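PDB 3WOZ: CLIP-associating protein 2 from Mus musculus, which probably binds tubulin through its TOG domains and contributes to the control of microtubule dynamics. Local coordinates for residues L81-L85 / F119-Q124; L33-L39 / D72-H77; L141-V145 / E182-V188. All coordinates share one frame; numbering follows the deposited sequence.

Interaction 1: L81-L85 / F119-Q124; sequences LQDWL and FPNDLQ
The ring of Phe119 has Leu85 over one face and Leu81 at its edge. Leu85 CD1 sits 3.7 Å from the centroid of the Phe119 ring, only 16° off the ring normal, in a CH-pi contact. It is offset toward the rim, with Phe119 CD2 closest at 3.6 Å. In the plane of the ring, Leu81 CB meets Phe119 CE1 at 3.8 Å. This is loop and helix-start packing in the all-helical, HEAT-repeat fold of a TOG domain. It joins the turn that leads into helix 85-96 to the loop and first turn of helix 121-133.

Leu85 carries its CG anti to the backbone N (chi1 179°), and this sends both methyls across to Phe119. While CD1 covers the face, CD2 packs beside Phe119 CB at 3.9 Å. The side chains of Leu85 and Phe119 slide past each other in opposite directions. Leu85 CD2 also reaches Leu123 CB more loosely, at 4.4 Å. Ile74 of helix 60-77 also touches Phe119, and Leu81 rests on Cys48 of helix 41-54. The buried ring thus has Leu85 and Ile74, from two helices, among its neighbours.

Toward solvent the contact becomes mixed. The extended chain of Gln82 crosses both Pro120 and Leu123 at about a right angle. Pro120 holds the N-cap position of helix 121-133, and its backbone O accepts from Gln124 N at 3.2 Å. The amide of Gln82 lies against carbon on both partners: NE2 is 3.9 Å from Pro120 CG, and OE1 is 3.5 Å from Leu123 CD1.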
ATOM      1  N   LEU A  81       8.820  -2.688  11.632  1.00 47.47           N
ATOM      2  CA  LEU A  81       7.783  -3.245  10.754  1.00 47.19           C
ATOM      3  C   LEU A  81       8.177  -3.362   9.281  1.00 47.01           C
ATOM      4  O   LEU A  81       7.322  -3.609   8.425  1.00 46.99           O
ATOM      5  CB  LEU A  81       6.488  -2.424  10.876  1.00 47.04           C
ATOM      6  CG  LEU A  81       5.646  -2.597  12.141  1.00 47.09           C
ATOM      7  CD1 LEU A  81       4.570  -1.523  12.220  1.00 47.12           C
ATOM      8  CD2 LEU A  81       5.024  -3.990  12.209  1.00 47.33           C
ATOM      9  N   GLN A  82       9.462  -3.202   8.982  1.00 46.79           N
ATOM     10  CA  GLN A  82       9.922  -3.206   7.590  1.00 46.74           C
ATOM     11  C   GLN A  82       9.696  -4.535   6.860  1.00 46.31           C
ATOM     12  O   GLN A  82       9.416  -4.548   5.656  1.00 46.28           O
ATOM     13  CB  GLN A  82      11.382  -2.751   7.492  1.00 46.69           C
ATOM     14  CG  GLN A  82      11.522  -1.232   7.592  1.00 47.99           C
ATOM     15  CD  GLN A  82      12.963  -0.743   7.589  1.00 48.96           C
ATOM     16  OE1 GLN A  82      13.865  -1.403   7.069  1.00 49.81           O
ATOM     17  NE2 GLN A  82      13.180   0.431   8.167  1.00 49.14           N
ATOM     18  N   ASP A  83       9.797  -5.640   7.595  1.00 45.86           N
ATOM     19  CA  ASP A  83       9.582  -6.969   7.026  1.00 45.60           C
ATOM     20  C   ASP A  83       8.099  -7.285   6.830  1.00 45.07           C
ATOM     21  O   ASP A  83       7.753  -8.204   6.087  1.00 45.43           O
ATOM     22  CB  ASP A  83      10.239  -8.046   7.897  1.00 46.00           C
ATOM     23  CG  ASP A  83      11.754  -7.937   7.920  1.00 46.76           C
ATOM     24  OD1 ASP A  83      12.339  -8.106   9.007  1.00 48.57           O
ATOM     25  OD2 ASP A  83      12.364  -7.683   6.858  1.00 48.62           O
ATOM     26  N   TRP A  84       7.233  -6.521   7.494  1.00 44.10           N
ATOM     27  CA  TRP A  84       5.787  -6.686   7.368  1.00 42.97           C
ATOM     28  C   TRP A  84       5.197  -5.694   6.365  1.00 42.52           C
ATOM     29  O   TRP A  84       4.010  -5.774   6.022  1.00 42.60           O
ATOM     30  CB  TRP A  84       5.107  -6.540   8.738  1.00 42.88           C
ATOM     31  CG  TRP A  84       3.645  -6.926   8.737  1.00 42.26           C
ATOM     32  CD1 TRP A  84       3.123  -8.153   8.444  1.00 41.43           C
ATOM     33  CD2 TRP A  84       2.527  -6.076   9.038  1.00 41.04           C
ATOM     34  NE1 TRP A  84       1.751  -8.121   8.543  1.00 40.87           N
ATOM     35  CE2 TRP A  84       1.360  -6.859   8.906  1.00 40.86           C
ATOM     36  CE3 TRP A  84       2.401  -4.728   9.408  1.00 40.01           C
ATOM     37  CZ2 TRP A  84       0.079  -6.342   9.132  1.00 40.31           C
ATOM     38  CZ3 TRP A  84       1.132  -4.215   9.631  1.00 40.16           C
ATOM     39  CH2 TRP A  84      -0.014  -5.023   9.494  1.00 40.48           C
ATOM     40  N   LEU A  85       6.033  -4.773   5.888  1.00 41.67           N
ATOM     41  CA  LEU A  85       5.581  -3.679   5.036  1.00 41.15           C
ATOM     42  C   LEU A  85       4.919  -4.143   3.733  1.00 40.81           C
ATOM     43  O   LEU A  85       3.915  -3.560   3.314  1.00 40.59           O
ATOM     44  CB  LEU A  85       6.718  -2.682   4.755  1.00 41.05           C
ATOM     45  CG  LEU A  85       6.407  -1.475   3.856  1.00 41.48           C
ATOM     46  CD1 LEU A  85       5.254  -0.618   4.402  1.00 40.34           C
ATOM     47  CD2 LEU A  85       7.650  -0.623   3.605  1.00 41.44           C
ATOM     48  N   PHE A 119       7.542   4.980   6.506  1.00 38.86           N
ATOM     49  CA  PHE A 119       8.516   3.985   6.041  1.00 38.84           C
ATOM     50  C   PHE A 119       9.441   4.570   4.984  1.00 38.88           C
ATOM     51  O   PHE A 119       9.049   5.501   4.292  1.00 39.02           O
ATOM     52  CB  PHE A 119       7.790   2.758   5.477  1.00 38.37           C
ATOM     53  CG  PHE A 119       7.037   1.970   6.507  1.00 38.38           C
ATOM     54  CD1 PHE A 119       7.692   1.026   7.299  1.00 37.96           C
ATOM     55  CD2 PHE A 119       5.666   2.157   6.682  1.00 37.71           C
ATOM     56  CE1 PHE A 119       6.995   0.288   8.250  1.00 37.19           C
ATOM     57  CE2 PHE A 119       4.962   1.426   7.635  1.00 36.86           C
ATOM     58  CZ  PHE A 119       5.626   0.489   8.420  1.00 37.37           C
ATOM     59  N   PRO A 120      10.667   4.015   4.839  1.00 39.22           N
ATOM     60  CA  PRO A 120      11.566   4.533   3.797  1.00 39.42           C
ATOM     61  C   PRO A 120      10.917   4.485   2.419  1.00 39.45           C
ATOM     62  O   PRO A 120      10.213   3.528   2.104  1.00 39.40           O
ATOM     63  CB  PRO A 120      12.772   3.587   3.856  1.00 39.32           C
ATOM     64  CG  PRO A 120      12.733   2.996   5.227  1.00 39.62           C
ATOM     65  CD  PRO A 120      11.276   2.899   5.589  1.00 39.04           C
ATOM     66  N   ASN A 121      11.152   5.518   1.617  1.00 39.88           N
ATOM     67  CA  ASN A 121      10.523   5.645   0.306  1.00 40.42           C
ATOM     68  C   ASN A 121      10.944   4.566  -0.698  1.00 40.91           C
ATOM     69  O   ASN A 121      10.099   4.012  -1.405  1.00 40.67           O
ATOM     70  CB  ASN A 121      10.765   7.043  -0.275  1.00 40.40           C
ATOM     71  CG  ASN A 121       9.991   8.137   0.460  1.00 41.27           C
ATOM     72  OD1 ASN A 121       8.873   7.919   0.938  1.00 41.03           O
ATOM     73  ND2 ASN A 121      10.581   9.329   0.531  1.00 40.56           N
ATOM     74  N   ASP A 122      12.246   4.279  -0.762  1.00 41.44           N
ATOM     75  CA  ASP A 122      12.766   3.274  -1.696  1.00 41.95           C
ATOM     76  C   ASP A 122      12.115   1.911  -1.467  1.00 41.68           C
ATOM     77  O   ASP A 122      11.657   1.276  -2.421  1.00 41.38           O
ATOM     78  CB  ASP A 122      14.305   3.186  -1.647  1.00 42.21           C
ATOM     79  CG  ASP A 122      14.846   2.825  -0.268  1.00 44.07           C
ATOM     80  OD1 ASP A 122      14.170   3.088   0.757  1.00 46.25           O
ATOM     81  OD2 ASP A 122      15.971   2.281  -0.208  1.00 47.18           O
ATOM     82  N   LEU A 123      12.047   1.497  -0.203  1.00 41.72           N
ATOM     83  CA  LEU A 123      11.407   0.234   0.192  1.00 42.21           C
ATOM     84  C   LEU A 123       9.924   0.173  -0.200  1.00 42.13           C
ATOM     85  O   LEU A 123       9.453  -0.847  -0.722  1.00 42.56           O
ATOM     86  CB  LEU A 123      11.552  -0.008   1.700  1.00 42.28           C
ATOM     87  CG  LEU A 123      12.929  -0.190   2.359  1.00 43.62           C
ATOM     88  CD1 LEU A 123      12.729  -0.508   3.829  1.00 44.76           C
ATOM     89  CD2 LEU A 123      13.778  -1.281   1.704  1.00 44.36           C
ATOM     90  N   GLN A 124       9.195   1.260   0.058  1.00 41.60           N
ATOM     91  CA  GLN A 124       7.799   1.379  -0.369  1.00 41.19           C
ATOM     92  C   GLN A 124       7.698   1.254  -1.883  1.00 41.25           C
ATOM     93  O   GLN A 124       6.857   0.520  -2.397  1.00 40.98           O
ATOM     94  CB  GLN A 124       7.214   2.732   0.027  1.00 40.64           C
ATOM     95  CG  GLN A 124       7.060   2.989   1.505  1.00 39.84           C
ATOM     96  CD  GLN A 124       6.281   4.263   1.749  1.00 39.51           C
ATOM     97  OE1 GLN A 124       6.779   5.210   2.357  1.00 38.44           O
ATOM     98  NE2 GLN A 124       5.064   4.308   1.232  1.00 38.59           N
TER

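Interaction 2: L33-L39 / D72-H77; sequences LKNQRTL and DFIQVH
Apolar contacts centre on Leu33, which sends its two methyls to different partners. Leu33 CD1 lies 4.0 Å from Asp72 CB and also packs near Phe73 CB. Leu33 CD2 comes to the edge of the His77 imidazole, near its plane, 3.8 Å from CE1. That same CE1 of His77 is 3.7 Å from Leu39 CD1, and the side chains of Leu39 and His77 cross at about a right angle. Within helix 60-77, Val76 CG1 stands 3.5 Å above the centre of the His77 ring and covers one face.

The chain turns sharply between Leu33 and Leu39. Helix 19-34 ends in a Schellman motif with Gln36, at positive phi (43°), as its C-prime residue. The backbone bond from Gln36 N to Leu33 O is 3.1 Å. This turn lets the chain present Leu39 to the last turn of helix 60-77, in the HEAT-repeat fold of the TOG domain.

Lys34 and Gln36 lie at the margin. A bend at chi2 (-88°) turns the amide of Gln36 to Val76, with Gln36 NE2 3.8 Å from Val76 CG1. The bent chain of Lys34 brings CE to 3.5 Å from Asp72 OD2, while NZ stays beyond a salt bridge from Asp72 OD1.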
ATOM      1  N   LEU A  33      -1.390   0.376  23.107  1.00 47.39           N
ATOM      2  CA  LEU A  33      -0.652   1.285  22.234  1.00 47.53           C
ATOM      3  C   LEU A  33      -0.664   2.723  22.760  1.00 47.78           C
ATOM      4  O   LEU A  33       0.367   3.396  22.756  1.00 47.54           O
ATOM      5  CB  LEU A  33      -1.194   1.218  20.802  1.00 47.42           C
ATOM      6  CG  LEU A  33      -1.057  -0.127  20.079  1.00 47.34           C
ATOM      7  CD1 LEU A  33      -1.952  -0.165  18.855  1.00 46.28           C
ATOM      8  CD2 LEU A  33       0.397  -0.424  19.702  1.00 47.73           C
ATOM      9  N   LYS A  34      -1.828   3.183  23.217  1.00 48.23           N
ATOM     10  CA  LYS A  34      -1.956   4.518  23.810  1.00 48.95           C
ATOM     11  C   LYS A  34      -1.110   4.649  25.085  1.00 49.24           C
ATOM     12  O   LYS A  34      -0.502   5.687  25.325  1.00 49.37           O
ATOM     13  CB  LYS A  34      -3.422   4.854  24.108  1.00 48.90           C
ATOM     14  CG  LYS A  34      -4.325   4.941  22.881  1.00 49.74           C
ATOM     15  CD  LYS A  34      -4.338   6.327  22.253  1.00 50.69           C
ATOM     16  CE  LYS A  34      -5.056   6.320  20.904  1.00 51.82           C
ATOM     17  NZ  LYS A  34      -6.347   5.559  20.942  1.00 51.89           N
ATOM     18  N   ASN A  35      -1.063   3.584  25.882  1.00 49.78           N
ATOM     19  CA  ASN A  35      -0.272   3.570  27.112  1.00 50.45           C
ATOM     20  C   ASN A  35       1.189   3.186  26.871  1.00 51.04           C
ATOM     21  O   ASN A  35       1.938   2.950  27.822  1.00 51.19           O
ATOM     22  CB  ASN A  35      -0.899   2.624  28.142  1.00 50.13           C
ATOM     23  CG  ASN A  35      -2.267   3.087  28.615  1.00 50.37           C
ATOM     24  OD1 ASN A  35      -2.618   4.262  28.496  1.00 50.48           O
ATOM     25  ND2 ASN A  35      -3.045   2.161  29.163  1.00 49.59           N
ATOM     26  N   GLN A  36       1.579   3.119  25.597  1.00 51.89           N
ATOM     27  CA  GLN A  36       2.924   2.692  25.183  1.00 52.60           C
ATOM     28  C   GLN A  36       3.419   1.471  25.974  1.00 53.08           C
ATOM     29  O   GLN A  36       4.554   1.439  26.450  1.00 53.21           O
ATOM     30  CB  GLN A  36       3.925   3.851  25.275  1.00 52.63           C
ATOM     31  CG  GLN A  36       3.660   5.018  24.313  1.00 53.32           C
ATOM     32  CD  GLN A  36       4.322   4.864  22.937  1.00 54.75           C
ATOM     33  OE1 GLN A  36       4.202   5.748  22.087  1.00 55.76           O
ATOM     34  NE2 GLN A  36       5.025   3.751  22.718  1.00 54.58           N
ATOM     35  N   ARG A  37       2.540   0.485  26.126  1.00 53.63           N
ATOM     36  CA  ARG A  37       2.905  -0.813  26.669  1.00 54.17           C
ATOM     37  C   ARG A  37       3.615  -1.553  25.544  1.00 54.33           C
ATOM     38  O   ARG A  37       2.999  -1.926  24.543  1.00 54.79           O
ATOM     39  CB  ARG A  37       1.651  -1.559  27.136  1.00 54.36           C
ATOM     40  CG  ARG A  37       1.862  -3.001  27.590  1.00 55.41           C
ATOM     41  CD  ARG A  37       1.992  -3.135  29.107  1.00 56.83           C
ATOM     42  NE  ARG A  37       1.442  -4.413  29.573  1.00 57.95           N
ATOM     43  CZ  ARG A  37       2.057  -5.592  29.470  1.00 58.94           C
ATOM     44  NH1 ARG A  37       1.463  -6.692  29.919  1.00 59.12           N
ATOM     45  NH2 ARG A  37       3.262  -5.685  28.913  1.00 59.22           N
ATOM     46  N   THR A  38       4.920  -1.736  25.691  1.00 54.30           N
ATOM     47  CA  THR A  38       5.736  -2.243  24.591  1.00 54.28           C
ATOM     48  C   THR A  38       5.632  -3.753  24.415  1.00 54.12           C
ATOM     49  O   THR A  38       5.446  -4.502  25.380  1.00 54.02           O
ATOM     50  CB  THR A  38       7.216  -1.839  24.736  1.00 54.21           C
ATOM     51  OG1 THR A  38       7.623  -1.998  26.100  1.00 54.77           O
ATOM     52  CG2 THR A  38       7.422  -0.391  24.306  1.00 54.40           C
ATOM     53  N   LEU A  39       5.757  -4.181  23.163  1.00 53.88           N
ATOM     54  CA  LEU A  39       5.681  -5.590  22.812  1.00 53.61           C
ATOM     55  C   LEU A  39       7.074  -6.182  22.655  1.00 53.51           C
ATOM     56  O   LEU A  39       8.018  -5.482  22.287  1.00 53.64           O
ATOM     57  CB  LEU A  39       4.887  -5.771  21.513  1.00 53.55           C
ATOM     58  CG  LEU A  39       3.514  -5.096  21.390  1.00 52.95           C
ATOM     59  CD1 LEU A  39       2.984  -5.251  19.976  1.00 52.46           C
ATOM     60  CD2 LEU A  39       2.519  -5.654  22.391  1.00 52.72           C
ATOM     61  N   ASP A  72      -2.330   3.774  14.984  1.00 41.64           N
ATOM     62  CA  ASP A  72      -1.532   3.766  16.209  1.00 42.25           C
ATOM     63  C   ASP A  72      -0.427   2.720  16.179  1.00 41.90           C
ATOM     64  O   ASP A  72       0.675   2.965  16.666  1.00 41.64           O
ATOM     65  CB  ASP A  72      -2.436   3.515  17.414  1.00 42.51           C
ATOM     66  CG  ASP A  72      -3.369   4.664  17.673  1.00 44.77           C
ATOM     67  OD1 ASP A  72      -4.571   4.547  17.330  1.00 47.67           O
ATOM     68  OD2 ASP A  72      -2.892   5.695  18.191  1.00 46.27           O
ATOM     69  N   PHE A  73      -0.744   1.557  15.615  1.00 41.76           N
ATOM     70  CA  PHE A  73       0.192   0.442  15.517  1.00 41.69           C
ATOM     71  C   PHE A  73       1.373   0.806  14.636  1.00 41.78           C
ATOM     72  O   PHE A  73       2.523   0.613  15.031  1.00 41.76           O
ATOM     73  CB  PHE A  73      -0.527  -0.802  14.984  1.00 41.65           C
ATOM     74  CG  PHE A  73       0.373  -1.983  14.748  1.00 41.37           C
ATOM     75  CD1 PHE A  73       0.595  -2.452  13.458  1.00 41.04           C
ATOM     76  CD2 PHE A  73       0.985  -2.638  15.813  1.00 41.24           C
ATOM     77  CE1 PHE A  73       1.407  -3.554  13.231  1.00 40.39           C
ATOM     78  CE2 PHE A  73       1.806  -3.734  15.594  1.00 40.83           C
ATOM     79  CZ  PHE A  73       2.009  -4.199  14.303  1.00 40.54           C
ATOM     80  N   ILE A  74       1.083   1.348  13.453  1.00 41.76           N
ATOM     81  CA  ILE A  74       2.118   1.809  12.542  1.00 41.91           C
ATOM     82  C   ILE A  74       2.962   2.922  13.180  1.00 42.46           C
ATOM     83  O   ILE A  74       4.190   2.872  13.133  1.00 42.29           O
ATOM     84  CB  ILE A  74       1.533   2.280  11.186  1.00 41.68           C
ATOM     85  CG1 ILE A  74       0.881   1.108  10.441  1.00 41.50           C
ATOM     86  CG2 ILE A  74       2.617   2.912  10.323  1.00 41.28           C
ATOM     87  CD1 ILE A  74      -0.146   1.528   9.401  1.00 39.83           C
ATOM     88  N   GLN A  75       2.303   3.910  13.781  1.00 42.91           N
ATOM     89  CA  GLN A  75       3.012   5.044  14.385  1.00 43.88           C
ATOM     90  C   GLN A  75       3.957   4.640  15.522  1.00 44.27           C
ATOM     91  O   GLN A  75       5.036   5.202  15.657  1.00 44.72           O
ATOM     92  CB  GLN A  75       2.030   6.126  14.838  1.00 43.67           C
ATOM     93  CG  GLN A  75       1.492   6.956  13.681  1.00 44.20           C
ATOM     94  CD  GLN A  75       0.299   7.814  14.057  1.00 44.68           C
ATOM     95  OE1 GLN A  75      -0.296   7.647  15.123  1.00 46.05           O
ATOM     96  NE2 GLN A  75      -0.059   8.737  13.175  1.00 43.45           N
ATOM     97  N   VAL A  76       3.559   3.646  16.310  1.00 44.72           N
ATOM     98  CA  VAL A  76       4.364   3.190  17.443  1.00 45.06           C
ATOM     99  C   VAL A  76       5.510   2.258  17.020  1.00 45.32           C
ATOM    100  O   VAL A  76       6.618   2.366  17.541  1.00 45.43           O
ATOM    101  CB  VAL A  76       3.466   2.547  18.543  1.00 45.15           C
ATOM    102  CG1 VAL A  76       4.282   1.717  19.544  1.00 45.26           C
ATOM    103  CG2 VAL A  76       2.661   3.628  19.262  1.00 44.82           C
ATOM    104  N   HIS A  77       5.253   1.379  16.052  1.00 45.61           N
ATOM    105  CA  HIS A  77       6.186   0.300  15.721  1.00 45.89           C
ATOM    106  C   HIS A  77       6.837   0.365  14.337  1.00 46.11           C
ATOM    107  O   HIS A  77       7.507  -0.590  13.935  1.00 46.22           O
ATOM    108  CB  HIS A  77       5.503  -1.064  15.899  1.00 45.98           C
ATOM    109  CG  HIS A  77       5.158  -1.389  17.318  1.00 46.50           C
ATOM    110  ND1 HIS A  77       3.859  -1.417  17.779  1.00 46.53           N
ATOM    111  CD2 HIS A  77       5.942  -1.693  18.378  1.00 46.82           C
ATOM    112  CE1 HIS A  77       3.857  -1.728  19.063  1.00 46.61           C
ATOM    113  NE2 HIS A  77       5.108  -1.896  19.452  1.00 48.25           N
TER

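Interaction 3: L141-V145 / E182-V188; sequences LKVKV and EPKSSDV
Val145 and Val188 each hold CG1 anti to the backbone N (chi1 168° and 180°). This leaves CG2 of each beside its own backbone N, and the two CG2 methyls meet at 3.8 Å. Val145 CG2 also touches Asp187 CB, while Val188 CG2 rests 3.8 Å from Leu141 O. The pair joins the first turns of helix 141-155 and helix 186-202 in the HEAT-repeat fold of the TOG domain.

Leu141 reaches over the loop before helix 186-202. Its CD1 lies 4.0 Å from Lys184 CB, and its CD2 lies 4.1 Å from Glu182 CD. The loop is braced from within. Glu182 OE2 accepts from Lys184 N through its anti lone pair at 3.1 Å, with an N-H...O angle of 159°, and forms a salt bridge to Lys184 NZ at 3.4 Å. Ser185 is the N-cap of the helix, its OG accepting from Val188 N at 3.0 Å. With an alanine in place of Glu182, Lys184 N and NZ would probably lose this acceptor, and a gap is likely to open beside Leu141 CD2.

Lys144 NZ stays 4.1 Å from Glu182 OE1, beyond a salt bridge, and makes a cation-pi contact with Trp179. Between the two segments the touching is therefore mainly carbon on carbon. The loop's own polar bonds probably help to hold its shape, and Lys144 is likely to add only a longer-range attraction to Glu182.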
ATOM      1  N   LEU A 141     -10.033  -2.841 -11.929  1.00 54.86           N
ATOM      2  CA  LEU A 141      -9.792  -1.456 -12.323  1.00 53.28           C
ATOM      3  C   LEU A 141      -9.542  -0.543 -11.111  1.00 52.12           C
ATOM      4  O   LEU A 141      -8.672   0.326 -11.150  1.00 51.75           O
ATOM      5  CB  LEU A 141     -10.958  -0.922 -13.167  1.00 53.39           C
ATOM      6  CG  LEU A 141     -11.337  -1.653 -14.465  1.00 53.80           C
ATOM      7  CD1 LEU A 141     -12.748  -1.267 -14.909  1.00 53.60           C
ATOM      8  CD2 LEU A 141     -10.325  -1.396 -15.584  1.00 53.83           C
ATOM      9  N   LYS A 142     -10.301  -0.756 -10.041  1.00 50.75           N
ATOM     10  CA  LYS A 142     -10.205   0.080  -8.840  1.00 49.56           C
ATOM     11  C   LYS A 142      -8.937  -0.185  -8.019  1.00 48.43           C
ATOM     12  O   LYS A 142      -8.394   0.734  -7.412  1.00 48.03           O
ATOM     13  CB  LYS A 142     -11.464  -0.061  -7.979  1.00 49.54           C
ATOM     14  CG  LYS A 142     -12.692   0.592  -8.603  1.00 49.66           C
ATOM     15  CD  LYS A 142     -13.984   0.107  -7.970  1.00 50.23           C
ATOM     16  CE  LYS A 142     -15.202   0.740  -8.637  1.00 50.53           C
ATOM     17  NZ  LYS A 142     -15.241   2.223  -8.457  1.00 51.34           N
ATOM     18  N   VAL A 143      -8.472  -1.434  -8.011  1.00 47.52           N
ATOM     19  CA  VAL A 143      -7.181  -1.779  -7.395  1.00 46.86           C
ATOM     20  C   VAL A 143      -6.034  -1.075  -8.136  1.00 46.26           C
ATOM     21  O   VAL A 143      -5.123  -0.531  -7.503  1.00 45.93           O
ATOM     22  CB  VAL A 143      -6.946  -3.318  -7.318  1.00 46.92           C
ATOM     23  CG1 VAL A 143      -5.538  -3.641  -6.825  1.00 47.04           C
ATOM     24  CG2 VAL A 143      -7.965  -3.973  -6.399  1.00 46.73           C
ATOM     25  N   LYS A 144      -6.108  -1.065  -9.468  1.00 45.61           N
ATOM     26  CA  LYS A 144      -5.130  -0.370 -10.311  1.00 44.93           C
ATOM     27  C   LYS A 144      -5.089   1.121  -9.991  1.00 44.15           C
ATOM     28  O   LYS A 144      -4.017   1.698  -9.825  1.00 44.08           O
ATOM     29  CB  LYS A 144      -5.451  -0.565 -11.798  1.00 45.04           C
ATOM     30  CG  LYS A 144      -5.083  -1.937 -12.362  1.00 46.19           C
ATOM     31  CD  LYS A 144      -5.530  -2.043 -13.826  1.00 47.73           C
ATOM     32  CE  LYS A 144      -5.374  -3.455 -14.374  1.00 48.04           C
ATOM     33  NZ  LYS A 144      -6.010  -3.573 -15.721  1.00 48.80           N
ATOM     34  N   VAL A 145      -6.269   1.732  -9.904  1.00 43.30           N
ATOM     35  CA  VAL A 145      -6.403   3.143  -9.542  1.00 42.38           C
ATOM     36  C   VAL A 145      -5.702   3.434  -8.207  1.00 41.61           C
ATOM     37  O   VAL A 145      -4.918   4.374  -8.102  1.00 41.67           O
ATOM     38  CB  VAL A 145      -7.907   3.566  -9.481  1.00 42.65           C
ATOM     39  CG1 VAL A 145      -8.079   4.931  -8.826  1.00 41.79           C
ATOM     40  CG2 VAL A 145      -8.525   3.568 -10.883  1.00 42.85           C
ATOM     41  N   GLU A 182      -6.282   2.779 -21.258  1.00 64.73           N
ATOM     42  CA  GLU A 182      -7.396   1.980 -20.726  1.00 64.90           C
ATOM     43  C   GLU A 182      -8.777   2.516 -21.117  1.00 64.95           C
ATOM     44  O   GLU A 182      -9.164   3.607 -20.686  1.00 65.01           O
ATOM     45  CB  GLU A 182      -7.276   1.848 -19.199  1.00 64.94           C
ATOM     46  CG  GLU A 182      -8.348   0.984 -18.534  1.00 65.35           C
ATOM     47  CD  GLU A 182      -8.380  -0.436 -19.069  1.00 66.27           C
ATOM     48  OE1 GLU A 182      -7.478  -1.228 -18.728  1.00 66.37           O
ATOM     49  OE2 GLU A 182      -9.317  -0.761 -19.827  1.00 66.93           O
ATOM     50  N   PRO A 183      -9.517   1.747 -21.944  1.00 64.91           N
ATOM     51  CA  PRO A 183     -10.848   2.145 -22.416  1.00 64.83           C
ATOM     52  C   PRO A 183     -11.948   1.986 -21.360  1.00 64.73           C
ATOM     53  O   PRO A 183     -12.914   2.752 -21.360  1.00 64.77           O
ATOM     54  CB  PRO A 183     -11.098   1.192 -23.592  1.00 64.85           C
ATOM     55  CG  PRO A 183     -10.293  -0.025 -23.265  1.00 64.81           C
ATOM     56  CD  PRO A 183      -9.060   0.493 -22.578  1.00 64.96           C
ATOM     57  N   LYS A 184     -11.795   1.001 -20.477  1.00 64.57           N
ATOM     58  CA  LYS A 184     -12.803   0.688 -19.463  1.00 64.31           C
ATOM     59  C   LYS A 184     -12.874   1.717 -18.334  1.00 63.94           C
ATOM     60  O   LYS A 184     -13.893   1.820 -17.647  1.00 64.07           O
ATOM     61  CB  LYS A 184     -12.570  -0.712 -18.888  1.00 64.44           C
ATOM     62  CG  LYS A 184     -12.925  -1.845 -19.846  1.00 65.21           C
ATOM     63  CD  LYS A 184     -12.613  -3.224 -19.261  1.00 66.25           C
ATOM     64  CE  LYS A 184     -11.140  -3.601 -19.424  1.00 66.89           C
ATOM     65  NZ  LYS A 184     -10.735  -3.726 -20.858  1.00 67.44           N
ATOM     66  N   SER A 185     -11.798   2.479 -18.144  1.00 63.32           N
ATOM     67  CA  SER A 185     -11.736   3.428 -17.037  1.00 62.70           C
ATOM     68  C   SER A 185     -10.950   4.697 -17.353  1.00 62.17           C
ATOM     69  O   SER A 185      -9.738   4.658 -17.589  1.00 62.06           O
ATOM     70  CB  SER A 185     -11.179   2.744 -15.779  1.00 62.84           C
ATOM     71  OG  SER A 185     -11.027   3.663 -14.711  1.00 62.85           O
ATOM     72  N   SER A 186     -11.661   5.821 -17.343  1.00 61.57           N
ATOM     73  CA  SER A 186     -11.049   7.144 -17.398  1.00 60.89           C
ATOM     74  C   SER A 186     -10.181   7.398 -16.163  1.00 60.45           C
ATOM     75  O   SER A 186      -9.213   8.157 -16.219  1.00 60.36           O
ATOM     76  CB  SER A 186     -12.132   8.219 -17.515  1.00 60.96           C
ATOM     77  OG  SER A 186     -11.594   9.520 -17.346  1.00 60.87           O
ATOM     78  N   ASP A 187     -10.538   6.755 -15.052  1.00 59.90           N
ATOM     79  CA  ASP A 187      -9.788   6.881 -13.802  1.00 59.31           C
ATOM     80  C   ASP A 187      -8.405   6.234 -13.877  1.00 58.85           C
ATOM     81  O   ASP A 187      -7.422   6.813 -13.416  1.00 58.71           O
ATOM     82  CB  ASP A 187     -10.593   6.325 -12.627  1.00 59.32           C
ATOM     83  CG  ASP A 187     -11.784   7.198 -12.272  1.00 59.41           C
ATOM     84  OD1 ASP A 187     -11.723   8.426 -12.493  1.00 59.12           O
ATOM     85  OD2 ASP A 187     -12.783   6.653 -11.762  1.00 60.02           O
ATOM     86  N   VAL A 188      -8.333   5.042 -14.464  1.00 58.28           N
ATOM     87  CA  VAL A 188      -7.044   4.415 -14.749  1.00 57.97           C
ATOM     88  C   VAL A 188      -6.220   5.320 -15.673  1.00 57.77           C
ATOM     89  O   VAL A 188      -5.058   5.609 -15.375  1.00 57.71           O
ATOM     90  CB  VAL A 188      -7.207   2.997 -15.346  1.00 57.89           C
ATOM     91  CG1 VAL A 188      -5.854   2.381 -15.632  1.00 58.03           C
ATOM     92  CG2 VAL A 188      -7.970   2.108 -14.385  1.00 57.60           C
TER

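How the interactions relate
From the N terminus the three contacts come in series, and none nests in or crosses another. Interaction 2 closes first. It brings the end of helix 19-34 to the end of helix 60-77, with helix 41-54 between. Interaction 1 opens a few residues later and loops round helices 85-96 and 102-118 to the start of helix 121-133. These two contacts touch: Leu81 and Trp84 pack on Phe73. Interaction 3 follows, looping round helix 167-179 to join the starts of helices 141-155 and 186-202. It lies across the chain's centre from the others, its nearest atoms about 13 Å from those of interaction 1.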